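C-X-C motif chemokine 13 (Homo sapiens, PDB 7JNY) acts as a secreted chemokine that binds the receptor CXCR5 and attracts B lymphocytes, and also binds heparin. Local coordinates at residues 59-62 / 63-67; 66-69 / 70-73. All coordinates share one frame; numbering follows the deposited sequence.

Interaction 1. Residues 59-62 / 63-67; sequences QAEW and IQRMM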
loop_
_atom_site.group_PDB
_atom_site.type_symbol
_atom_site.label_atom_id
_atom_site.label_comp_id
_atom_site.label_asym_id
_atom_site.label_seq_id
_atom_site.Cartn_x
_atom_site.Cartn_y
_atom_site.Cartn_z
ATOM N N GLN A 59 2.546 3.030 8.868
ATOM C CA GLN A 59 3.549 3.891 9.496
ATOM C C GLN A 59 4.961 3.320 9.380
ATOM O O GLN A 59 5.908 3.932 9.876
ATOM C CB GLN A 59 3.170 4.154 10.965
ATOM C CG GLN A 59 1.750 4.762 11.125
ATOM C CD GLN A 59 1.328 4.925 12.587
ATOM O OE1 GLN A 59 2.130 5.273 13.448
ATOM N NE2 GLN A 59 0.039 4.698 12.857
ATOM N N ALA A 60 5.126 2.184 8.708
ATOM C CA ALA A 60 6.450 1.617 8.510
ATOM C C ALA A 60 7.257 2.558 7.626
ATOM O O ALA A 60 6.739 3.117 6.637
ATOM C CB ALA A 60 6.361 0.229 7.883
ATOM N N GLU A 61 8.516 2.793 8.019
ATOM C CA GLU A 61 9.307 3.758 7.273
ATOM C C GLU A 61 9.380 3.371 5.810
ATOM O O GLU A 61 9.243 4.226 4.927
ATOM C CB GLU A 61 10.717 3.886 7.854
ATOM C CG GLU A 61 11.485 5.113 7.338
ATOM C CD GLU A 61 12.596 5.582 8.285
ATOM O OE1 GLU A 61 12.775 4.970 9.361
ATOM O OE2 GLU A 61 13.315 6.546 7.932
ATOM N N TRP A 62 9.585 2.080 5.534
ATOM C CA TRP A 62 9.863 1.669 4.159
ATOM C C TRP A 62 8.653 1.889 3.271
ATOM O O TRP A 62 8.805 2.215 2.087
ATOM C CB TRP A 62 10.327 0.215 4.125
ATOM C CG TRP A 62 9.273 -0.813 4.309
ATOM C CD1 TRP A 62 8.965 -1.474 5.465
ATOM C CD2 TRP A 62 8.372 -1.318 3.314
ATOM N NE1 TRP A 62 7.943 -2.363 5.248
ATOM C CE2 TRP A 62 7.557 -2.282 3.936
ATOM C CE3 TRP A 62 8.178 -1.052 1.962
ATOM C CZ2 TRP A 62 6.565 -2.968 3.248
ATOM C CZ3 TRP A 62 7.191 -1.729 1.281
ATOM C CH2 TRP A 62 6.396 -2.679 1.922
ATOM N N ILE A 63 7.455 1.775 3.826
ATOM C CA ILE A 63 6.301 1.997 2.979
ATOM C C ILE A 63 6.085 3.491 2.779
ATOM O O ILE A 63 5.720 3.918 1.688
ATOM C CB ILE A 63 5.051 1.289 3.541
ATOM C CG1 ILE A 63 3.963 1.383 2.485
ATOM C CG2 ILE A 63 4.574 1.955 4.808
ATOM C CD1 ILE A 63 3.888 0.166 1.583
ATOM N N GLN A 64 6.363 4.309 3.789
ATOM C CA GLN A 64 6.269 5.752 3.620
ATOM C C GLN A 64 7.239 6.249 2.552
ATOM O O GLN A 64 6.880 7.058 1.693
ATOM C CB GLN A 64 6.547 6.427 4.952
ATOM C CG GLN A 64 5.504 6.057 5.993
ATOM C CD GLN A 64 5.334 7.118 7.041
ATOM O OE1 GLN A 64 6.258 7.876 7.324
ATOM N NE2 GLN A 64 4.149 7.174 7.638
ATOM N N ARG A 65 8.478 5.773 2.599
ATOM C CA ARG A 65 9.466 6.184 1.601
ATOM C C ARG A 65 9.016 5.751 0.219
ATOM O O ARG A 65 9.072 6.532 -0.738
ATOM C CB ARG A 65 10.807 5.592 1.952
ATOM C CG ARG A 65 11.282 6.075 3.308
ATOM C CD ARG A 65 12.726 5.769 3.523
ATOM N NE ARG A 65 13.471 6.714 2.710
ATOM C CZ ARG A 65 14.585 7.314 3.091
ATOM N NH1 ARG A 65 15.144 7.046 4.263
ATOM N NH2 ARG A 65 15.136 8.221 2.289
ATOM N N MET A 66 8.537 4.513 0.099
ATOM C CA MET A 66 8.001 4.058 -1.189
ATOM C C MET A 66 6.884 4.941 -1.686
ATOM O O MET A 66 6.834 5.296 -2.872
ATOM C CB MET A 66 7.495 2.623 -1.113
ATOM C CG MET A 66 7.111 2.093 -2.488
ATOM S SD MET A 66 6.663 0.344 -2.546
ATOM C CE MET A 66 5.327 0.294 -1.365
ATOM N N MET A 67 5.925 5.239 -0.820
ATOM C CA MET A 67 4.816 6.062 -1.258
ATOM C C MET A 67 5.277 7.431 -1.745
ATOM O O MET A 67 4.640 8.017 -2.630
ATOM C CB MET A 67 3.789 6.191 -0.127
ATOM C CG MET A 67 3.121 4.871 0.186
ATOM S SD MET A 67 2.282 4.224 -1.288
ATOM C CE MET A 67 1.012 5.485 -1.447
#
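One face of the W62 indole carries I63: CB of I63 sits 4.1 Å from the centroid of the six-membered ring of W62 and only 7° off the ring normal, a CH-pi contact over the centre. The methyl CE of M66 approaches obliquely, 3.8 Å from CZ3 of W62, and F21 meets the indole edge-to-face. These residues form the start of the C-terminal helix of the chemokine fold, A60 at the N-cap and then nearly two turns. W62 holds CG between its backbone N and carbonyl carbon (chi1 76°), which folds the indole forward along the helix, over I63 and alongside M66. With the indole cut back to an alanine, CB of I63 and CE of M66 would probably lose the aromatic ring they pack on, and the M66 thioether would be likely to turn more freely.

Backbone bonds fix the turns beneath these side chains. The carbonyl O of A60 accepts a nearly straight bond from N of Q64 (3.1 Å) and a weak one from N of I63; O of E61 takes N of R65, and O of W62 takes N of M66. On the solvent side E61 and R65 run side by side, their carboxylate and guanidinium planes 8° apart, yet OE2 of E61 and NH1 of R65 remain 4.1 Å apart, beyond a salt bridge. Near the cap, CG2 of I63 lies 4.0 Å from CB of A60.

Interaction 2. Residues 66-69 / 70-73; sequences MMEV and LRKR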
loop_
_atom_site.group_PDB
_atom_site.type_symbol
_atom_site.label_atom_id
_atom_site.label_comp_id
_atom_site.label_asym_id
_atom_site.label_seq_id
_atom_site.Cartn_x
_atom_site.Cartn_y
_atom_site.Cartn_z
ATOM N N MET A 66 8.537 4.513 0.099
ATOM C CA MET A 66 8.001 4.058 -1.189
ATOM C C MET A 66 6.884 4.941 -1.686
ATOM O O MET A 66 6.834 5.296 -2.872
ATOM C CB MET A 66 7.495 2.623 -1.113
ATOM C CG MET A 66 7.111 2.093 -2.488
ATOM S SD MET A 66 6.663 0.344 -2.546
ATOM C CE MET A 66 5.327 0.294 -1.365
ATOM N N MET A 67 5.925 5.239 -0.820
ATOM C CA MET A 67 4.816 6.062 -1.258
ATOM C C MET A 67 5.277 7.431 -1.745
ATOM O O MET A 67 4.640 8.017 -2.630
ATOM C CB MET A 67 3.789 6.191 -0.127
ATOM C CG MET A 67 3.121 4.871 0.186
ATOM S SD MET A 67 2.282 4.224 -1.288
ATOM C CE MET A 67 1.012 5.485 -1.447
ATOM N N GLU A 68 6.379 7.953 -1.212
ATOM C CA GLU A 68 6.873 9.224 -1.725
ATOM C C GLU A 68 7.405 9.060 -3.137
ATOM O O GLU A 68 7.194 9.926 -3.993
ATOM C CB GLU A 68 7.962 9.808 -0.821
ATOM C CG GLU A 68 7.526 10.200 0.558
ATOM C CD GLU A 68 8.717 10.664 1.356
ATOM O OE1 GLU A 68 9.501 11.473 0.811
ATOM O OE2 GLU A 68 8.890 10.213 2.508
ATOM N N VAL A 69 8.064 7.942 -3.416
ATOM C CA VAL A 69 8.486 7.684 -4.788
ATOM C C VAL A 69 7.270 7.623 -5.696
ATOM O O VAL A 69 7.239 8.239 -6.768
ATOM C CB VAL A 69 9.321 6.396 -4.876
ATOM C CG1 VAL A 69 9.708 6.139 -6.337
ATOM C CG2 VAL A 69 10.563 6.495 -4.028
ATOM N N LEU A 70 6.235 6.900 -5.271
ATOM C CA LEU A 70 5.052 6.764 -6.109
ATOM C C LEU A 70 4.379 8.107 -6.327
ATOM O O LEU A 70 3.886 8.386 -7.420
ATOM C CB LEU A 70 4.067 5.798 -5.486
ATOM C CG LEU A 70 4.589 4.373 -5.335
ATOM C CD1 LEU A 70 3.400 3.475 -4.982
ATOM C CD2 LEU A 70 5.253 3.842 -6.567
ATOM N N ARG A 71 4.296 8.936 -5.283
ATOM C CA ARG A 71 3.705 10.257 -5.461
ATOM C C ARG A 71 4.493 11.062 -6.482
ATOM O O ARG A 71 3.911 11.628 -7.414
ATOM C CB ARG A 71 3.631 10.992 -4.126
ATOM C CG ARG A 71 2.507 10.530 -3.239
ATOM C CD ARG A 71 2.381 11.388 -1.994
ATOM N NE ARG A 71 1.880 10.529 -0.933
ATOM C CZ ARG A 71 2.577 10.197 0.146
ATOM N NH1 ARG A 71 3.773 10.722 0.384
ATOM N NH2 ARG A 71 2.076 9.296 0.995
ATOM N N LYS A 72 5.818 11.127 -6.325
ATOM C CA LYS A 72 6.585 12.028 -7.181
ATOM C C LYS A 72 6.657 11.555 -8.629
ATOM O O LYS A 72 7.036 12.345 -9.487
ATOM C CB LYS A 72 8.007 12.238 -6.629
ATOM C CG LYS A 72 8.991 11.075 -6.817
ATOM C CD LYS A 72 10.373 11.397 -6.197
ATOM C CE LYS A 72 11.345 10.211 -6.274
ATOM N NZ LYS A 72 12.482 10.283 -5.282
ATOM N N ARG A 73 6.299 10.302 -8.913
ATOM C CA ARG A 73 6.273 9.755 -10.258
ATOM C C ARG A 73 4.852 9.503 -10.742
ATOM O O ARG A 73 4.643 8.675 -11.637
ATOM C CB ARG A 73 7.075 8.454 -10.300
ATOM C CG ARG A 73 8.533 8.594 -9.911
ATOM C CD ARG A 73 9.296 9.528 -10.839
ATOM N NE ARG A 73 10.710 9.548 -10.505
ATOM C CZ ARG A 73 11.453 10.647 -10.402
ATOM N NH1 ARG A 73 10.960 11.846 -10.661
ATOM N NH2 ARG A 73 12.726 10.542 -10.028
#
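Residues 66-69 and 70-73 meet as successive turns at the C-terminal end of helix 61-72, a local surface contact carried by i to i+4 backbone bonds and by side chains three or four places apart. N of L70 bonds to O of M66 and N of K72 to O of E68; between them N of R71 reaches O of M67 at 2.8 Å. The ladder then frays: R73 is the first residue to leave helical geometry, and its N makes a weak bond to O of V69, bent to 133° at the hydrogen.

M67 and L70 cross, SD of M67 standing 3.9 Å from CD1 of L70. On strand 27-33, M66 touches I27 and I30, and M67 touches I32. CG of R71 lies anti to its carbonyl carbon (chi1 -77°), which sends the chain back toward the start of the helix; a bend at chi3 then lays the guanidinium with one face toward M67, NH2 of R71 3.7 Å from CB of M67. NH1 of R71 lies 3.8 Å from CG of E68, but the E68 carboxylate stays too far for a salt bridge. M66 and M67 meet the sheet while E68, R71 and K72 are exposed, consistent with an amphipathic C-terminal helix packed across the chemokine beta-sheet.

How the interactions relate
Interaction 1 (59-62 / 63-67) and interaction 2 (66-69 / 70-73) follow one another along helix 61-72, the first taking in its N-cap and opening turns, the second its last turns and exit. Their centres lie about 10 Å apart. The ranges overlap at M66 and M67; M66 takes part in both contacts, while M67 contributes across the segments in interaction 2. Through this overlap the helix meets strand 27-33. Burial falls along the way, from partly buried in interaction 1 to surface in interaction 2, consistent with a helix better packed at its start than at its end.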